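Local coordinates for minor capsid protein (Cafeteriavirus-dependent mavirus, PDB 6G42) that forms the penton of the mavirus capsid, a single jelly-roll minor capsid protein that assembles in fives and probably closes the vertices of the shell, at residues S40-P45 / N271-S276; L211-E216 / H263-T268. All blocks are in the same frame, centred on the assembly; numbering follows the deposited sequence.

Interaction 1: S40-P45 / N271-S276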
loop_
_atom_site.group_PDB
_atom_site.type_symbol
_atom_site.label_atom_id
_atom_site.label_comp_id
_atom_site.label_asym_id
_atom_site.label_seq_id
_atom_site.Cartn_x
_atom_site.Cartn_y
_atom_site.Cartn_z
ATOM N N SER C 40 29.452 -32.850 6.793
ATOM C CA SER C 40 30.678 -32.119 6.464
ATOM C C SER C 40 30.499 -30.629 6.760
ATOM O O SER C 40 29.398 -30.180 7.099
ATOM C CB SER C 40 31.054 -32.343 4.999
ATOM O OG SER C 40 29.989 -31.976 4.145
ATOM N N THR C 41 31.594 -29.880 6.652
ATOM C CA THR C 41 31.590 -28.438 6.911
ATOM C C THR C 41 30.699 -27.699 5.910
ATOM O O THR C 41 30.617 -28.075 4.741
ATOM C CB THR C 41 33.011 -27.838 6.874
ATOM O OG1 THR C 41 33.681 -28.253 5.678
ATOM C CG2 THR C 41 33.814 -28.282 8.090
ATOM N N ILE C 42 30.036 -26.653 6.393
ATOM C CA ILE C 42 29.044 -25.905 5.617
ATOM C C ILE C 42 29.703 -24.984 4.580
ATOM O O ILE C 42 29.266 -24.936 3.427
ATOM C CB ILE C 42 28.122 -25.091 6.557
ATOM C CG1 ILE C 42 27.371 -26.035 7.508
ATOM C CG2 ILE C 42 27.116 -24.261 5.766
ATOM C CD1 ILE C 42 26.904 -25.382 8.788
ATOM N N LEU C 43 30.749 -24.273 5.003
ATOM C CA LEU C 43 31.441 -23.264 4.182
ATOM C C LEU C 43 32.816 -23.734 3.674
ATOM O O LEU C 43 33.433 -24.636 4.253
ATOM C CB LEU C 43 31.618 -21.983 5.002
ATOM C CG LEU C 43 30.356 -21.392 5.638
ATOM C CD1 LEU C 43 30.715 -20.297 6.630
ATOM C CD2 LEU C 43 29.414 -20.862 4.570
ATOM N N ASP C 44 33.284 -23.116 2.588
ATOM C CA ASP C 44 34.649 -23.338 2.085
ATOM C C ASP C 44 35.654 -22.631 3.000
ATOM O O ASP C 44 35.364 -21.534 3.494
ATOM C CB ASP C 44 34.832 -22.785 0.662
ATOM C CG ASP C 44 33.972 -23.491 -0.375
ATOM O OD1 ASP C 44 32.978 -24.154 -0.004
ATOM O OD2 ASP C 44 34.291 -23.368 -1.579
ATOM N N PRO C 45 36.832 -23.246 3.232
ATOM C CA PRO C 45 37.867 -22.560 4.018
ATOM C C PRO C 45 38.586 -21.424 3.272
ATOM O O PRO C 45 39.102 -20.514 3.916
ATOM C CB PRO C 45 38.839 -23.685 4.380
ATOM C CG PRO C 45 38.664 -24.700 3.307
ATOM C CD PRO C 45 37.233 -24.620 2.870
ATOM N N ASN C 271 30.860 -26.719 11.885
ATOM C CA ASN C 271 30.068 -27.878 11.478
ATOM C C ASN C 271 28.609 -27.830 11.965
ATOM O O ASN C 271 27.702 -28.342 11.302
ATOM C CB ASN C 271 30.767 -29.108 12.055
ATOM C CG ASN C 271 30.289 -30.403 11.455
ATOM O OD1 ASN C 271 29.663 -30.430 10.395
ATOM N ND2 ASN C 271 30.608 -31.496 12.127
ATOM N N ARG C 272 28.402 -27.237 13.137
ATOM C CA ARG C 272 27.094 -27.118 13.747
ATOM C C ARG C 272 26.981 -25.815 14.531
ATOM O O ARG C 272 27.990 -25.223 14.928
ATOM C CB ARG C 272 26.843 -28.313 14.676
ATOM C CG ARG C 272 27.797 -28.425 15.854
ATOM C CD ARG C 272 27.724 -29.790 16.522
ATOM N NE ARG C 272 26.550 -29.944 17.380
ATOM C CZ ARG C 272 26.284 -31.022 18.122
ATOM N NH1 ARG C 272 27.104 -32.075 18.123
ATOM N NH2 ARG C 272 25.184 -31.052 18.871
ATOM N N PHE C 273 25.743 -25.378 14.741
ATOM C CA PHE C 273 25.454 -24.213 15.580
ATOM C C PHE C 273 24.001 -24.209 16.032
ATOM O O PHE C 273 23.173 -24.949 15.508
ATOM C CB PHE C 273 25.798 -22.898 14.859
ATOM C CG PHE C 273 25.075 -22.704 13.551
ATOM C CD1 PHE C 273 25.584 -23.241 12.373
ATOM C CD2 PHE C 273 23.899 -21.962 13.491
ATOM C CE1 PHE C 273 24.931 -23.058 11.165
ATOM C CE2 PHE C 273 23.242 -21.776 12.286
ATOM C CZ PHE C 273 23.757 -22.326 11.120
ATOM N N ASN C 274 23.724 -23.361 17.015
ATOM C CA ASN C 274 22.398 -23.204 17.595
ATOM C C ASN C 274 21.764 -21.897 17.114
ATOM O O ASN C 274 22.453 -20.888 16.952
ATOM C CB ASN C 274 22.499 -23.189 19.118
ATOM C CG ASN C 274 21.144 -23.226 19.790
ATOM O OD1 ASN C 274 20.635 -22.196 20.248
ATOM N ND2 ASN C 274 20.538 -24.408 19.837
ATOM N N LEU C 275 20.454 -21.937 16.878
ATOM C CA LEU C 275 19.647 -20.736 16.653
ATOM C C LEU C 275 18.480 -20.779 17.625
ATOM O O LEU C 275 17.876 -21.838 17.821
ATOM C CB LEU C 275 19.100 -20.682 15.225
ATOM C CG LEU C 275 20.113 -20.612 14.086
ATOM C CD1 LEU C 275 19.423 -20.802 12.748
ATOM C CD2 LEU C 275 20.853 -19.292 14.107
ATOM N N SER C 276 18.167 -19.631 18.227
ATOM C CA SER C 276 16.970 -19.494 19.057
ATOM C C SER C 276 16.316 -18.135 18.872
ATOM O O SER C 276 16.988 -17.154 18.565
ATOM C CB SER C 276 17.291 -19.737 20.539
ATOM O OG SER C 276 18.496 -19.109 20.910
#
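Ile42 and Phe273 make the apolar part of this contact, and it is a slender one: CD1 of Ile42 meets CE1 of Phe273 at 3.9 Å. The methyl arrives at the edge of the phenyl ring, near its plane, and the two side chains cross at about a right angle. Ile42 carries CG1 anti to its own carbonyl carbon (chi1 -61°), and from CG1 the terminal methyl extends to the ring. In the same ring plane, CD2 of Leu275 borders another part of the rim. The same Ile42 CD1 also lies 4.0 Å from the backbone O of Asn271, so one methyl touches both the residue before strand 272-281 and an aromatic side chain on it.

The polar part is the side-chain amide of Asn271, which lies against the backbone of Ser40 and Thr41. The closest CA atoms of the two segments belong here, those of Thr41 and Asn271, 4.8 Å apart.

Beyond the two segments, Phe273 rests on Ile36, Leu301 and Leu11, and its backbone pairs with that of Ile36. Ile42 also packs on Phe270 and on Leu217 of the second subunit, which places it at a boundary between copies of the protein.

The contact joins the loop between strands 33-37 and 49-62 to the first residues of strand 272-281, the antiparallel partner of 33-37. The Phe273 ring lies between the sheets, against Leu301 and Leu11 of one and Ile36 of the other, as core residues do in the beta-sandwich of a single jelly-roll capsid protein.

Interaction 2: L211-E216 / H263-T268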
loop_
_atom_site.group_PDB
_atom_site.type_symbol
_atom_site.label_atom_id
_atom_site.label_comp_id
_atom_site.label_asym_id
_atom_site.label_seq_id
_atom_site.Cartn_x
_atom_site.Cartn_y
_atom_site.Cartn_z
ATOM N N LEU C 211 27.632 -19.790 16.967
ATOM C CA LEU C 211 27.925 -19.487 15.560
ATOM C C LEU C 211 29.044 -18.452 15.510
ATOM O O LEU C 211 28.892 -17.377 16.089
ATOM C CB LEU C 211 26.692 -18.932 14.844
ATOM C CG LEU C 211 26.828 -18.571 13.354
ATOM C CD1 LEU C 211 27.043 -19.795 12.482
ATOM C CD2 LEU C 211 25.592 -17.825 12.887
ATOM N N PRO C 212 30.170 -18.762 14.828
ATOM C CA PRO C 212 31.247 -17.771 14.734
ATOM C C PRO C 212 30.861 -16.600 13.820
ATOM O O PRO C 212 31.163 -16.586 12.619
ATOM C CB PRO C 212 32.434 -18.579 14.199
ATOM C CG PRO C 212 31.819 -19.719 13.469
ATOM C CD PRO C 212 30.539 -20.037 14.179
ATOM N N VAL C 213 30.176 -15.637 14.424
ATOM C CA VAL C 213 29.648 -14.470 13.735
ATOM C C VAL C 213 30.036 -13.216 14.522
ATOM O O VAL C 213 30.213 -13.267 15.744
ATOM C CB VAL C 213 28.110 -14.589 13.555
ATOM C CG1 VAL C 213 27.373 -14.467 14.883
ATOM C CG2 VAL C 213 27.590 -13.568 12.560
ATOM N N SER C 214 30.168 -12.097 13.821
ATOM C CA SER C 214 30.521 -10.835 14.459
ATOM C C SER C 214 29.398 -10.381 15.387
ATOM O O SER C 214 28.220 -10.501 15.053
ATOM C CB SER C 214 30.809 -9.769 13.405
ATOM O OG SER C 214 31.513 -8.685 13.977
ATOM N N TYR C 215 29.775 -9.876 16.554
ATOM C CA TYR C 215 28.823 -9.433 17.566
ATOM C C TYR C 215 28.398 -8.010 17.237
ATOM O O TYR C 215 29.142 -7.275 16.606
ATOM C CB TYR C 215 29.469 -9.445 18.960
ATOM C CG TYR C 215 29.710 -10.820 19.582
ATOM C CD1 TYR C 215 30.539 -11.769 18.963
ATOM C CD2 TYR C 215 29.139 -11.161 20.819
ATOM C CE1 TYR C 215 30.769 -13.013 19.540
ATOM C CE2 TYR C 215 29.367 -12.403 21.402
ATOM C CZ TYR C 215 30.181 -13.325 20.759
ATOM O OH TYR C 215 30.411 -14.558 21.328
ATOM N N GLU C 216 27.197 -7.634 17.662
ATOM C CA GLU C 216 26.758 -6.235 17.625
ATOM C C GLU C 216 27.208 -5.561 18.921
ATOM O O GLU C 216 27.317 -6.219 19.955
ATOM C CB GLU C 216 25.231 -6.120 17.476
ATOM C CG GLU C 216 24.644 -6.739 16.202
ATOM C CD GLU C 216 23.245 -6.223 15.860
ATOM O OE1 GLU C 216 22.547 -5.699 16.749
ATOM O OE2 GLU C 216 22.821 -6.342 14.693
ATOM N N HIS C 263 25.889 -9.866 8.452
ATOM C CA HIS C 263 26.852 -10.046 9.546
ATOM C C HIS C 263 28.037 -10.847 9.057
ATOM O O HIS C 263 27.868 -11.784 8.280
ATOM C CB HIS C 263 26.198 -10.761 10.718
ATOM C CG HIS C 263 25.103 -9.973 11.347
ATOM N ND1 HIS C 263 25.349 -8.914 12.191
ATOM C CD2 HIS C 263 23.759 -10.058 11.225
ATOM C CE1 HIS C 263 24.200 -8.387 12.576
ATOM N NE2 HIS C 263 23.221 -9.065 12.007
ATOM N N ASN C 264 29.231 -10.477 9.509
ATOM C CA ASN C 264 30.459 -11.147 9.082
ATOM C C ASN C 264 30.613 -12.492 9.782
ATOM O O ASN C 264 30.444 -12.578 10.999
ATOM C CB ASN C 264 31.674 -10.272 9.385
ATOM C CG ASN C 264 31.789 -9.081 8.452
ATOM O OD1 ASN C 264 31.618 -7.931 8.866
ATOM N ND2 ASN C 264 32.095 -9.351 7.183
ATOM N N ILE C 265 30.912 -13.532 9.008
ATOM C CA ILE C 265 31.320 -14.824 9.561
ATOM C C ILE C 265 32.832 -14.761 9.782
ATOM O O ILE C 265 33.589 -14.484 8.848
ATOM C CB ILE C 265 30.951 -16.005 8.630
ATOM C CG1 ILE C 265 29.423 -16.136 8.491
ATOM C CG2 ILE C 265 31.544 -17.324 9.127
ATOM C CD1 ILE C 265 28.667 -16.491 9.764
ATOM N N LEU C 266 33.251 -15.030 11.021
ATOM C CA LEU C 266 34.655 -14.929 11.431
ATOM C C LEU C 266 35.463 -16.205 11.156
ATOM O O LEU C 266 36.659 -16.120 10.853
ATOM C CB LEU C 266 34.745 -14.551 12.916
ATOM C CG LEU C 266 33.968 -13.298 13.354
ATOM C CD1 LEU C 266 34.029 -13.140 14.867
ATOM C CD2 LEU C 266 34.462 -12.028 12.670
ATOM N N GLN C 267 34.810 -17.367 11.255
ATOM C CA GLN C 267 35.461 -18.672 11.056
ATOM C C GLN C 267 34.696 -19.523 10.043
ATOM O O GLN C 267 33.476 -19.587 10.087
ATOM C CB GLN C 267 35.548 -19.439 12.380
ATOM C CG GLN C 267 36.047 -18.617 13.557
ATOM C CD GLN C 267 36.210 -19.442 14.821
ATOM O OE1 GLN C 267 35.488 -19.241 15.797
ATOM N NE2 GLN C 267 37.161 -20.376 14.810
ATOM N N THR C 268 35.430 -20.186 9.157
ATOM C CA THR C 268 34.862 -21.010 8.082
ATOM C C THR C 268 34.774 -22.509 8.392
ATOM O O THR C 268 34.102 -23.250 7.673
ATOM C CB THR C 268 35.707 -20.870 6.801
ATOM O OG1 THR C 268 37.088 -21.119 7.104
ATOM C CG2 THR C 268 35.568 -19.475 6.217
#
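Pro212 and Leu266 are joined by a backbone hydrogen bond from Leu266 N to Pro212 O, 3.1 Å long, with the donor above the carbonyl plane. A second, from Ser214 N to Asn264 O at 2.9 Å, runs nearly along the C=O axis. Together they frame a single antiparallel bridge between Val213 and Ile265. Each acceptor also receives a CA-H...O contact, Pro212 O from Ile265 CA and Asn264 O from Val213 CA. Pro212 is the centre of an inverse gamma turn just before the bridge.

Gln267 runs past Pro212. Its CB lies 3.7 Å from Pro212 CB and a little farther from Pro212 CG. CG keeps the same 3.7 Å from Pro212 CB, CD remains beside that atom, and OE1 at the tip comes to 3.5 Å from it. The chain is extended beyond CG (chi2 -176°) and crosses the proline at about a right angle, with Pro212 CB the nearest proline atom to each of CB, CG, CD and OE1.

At the other end, Val213 CG2 packs on CB of His263 at 3.6 Å. OE2 of Glu216 approaches CE1 of His263 at 3.3 Å, at the ring edge and near its plane. This carboxylate has stronger partners on the third subunit, a hydrogen bond from Asn12 and a salt bridge to Lys300, while Trp10 of that subunit meets the imidazole ring.

Within the chain, the bridge places the loop between strands 201-207 and 216-217 against the last part of strand 248-264, an edge strand of its four-stranded sheet within the chain, and the residues after it. In the sheet that strand pairs with 49-62, where Leu51 and Tyr49 pair with the backbones of His263 and Ile265.

The two contacts lie side by side, their centres about 11 Å apart, and 211-216/263-268 is nested within the chain loop closed by 40-45/271-276. Strands 248-264 and 272-281 follow each other in sequence, so interaction 2 holds the closing part of one and interaction 1 the start of the next. Both are partly buried. Interaction 1 is small, one apolar touch beside an asparagine side chain lying on backbone; interaction 2 buries more surface and is stitched by backbone hydrogen bonds. They meet at Leu211 CD1 on Phe273 CG, 3.7 Å, and where Thr268 packs against Leu43 to Pro45. Each also borders a different neighbouring subunit, interaction 1 by packing, interaction 2 largely by polar bonds.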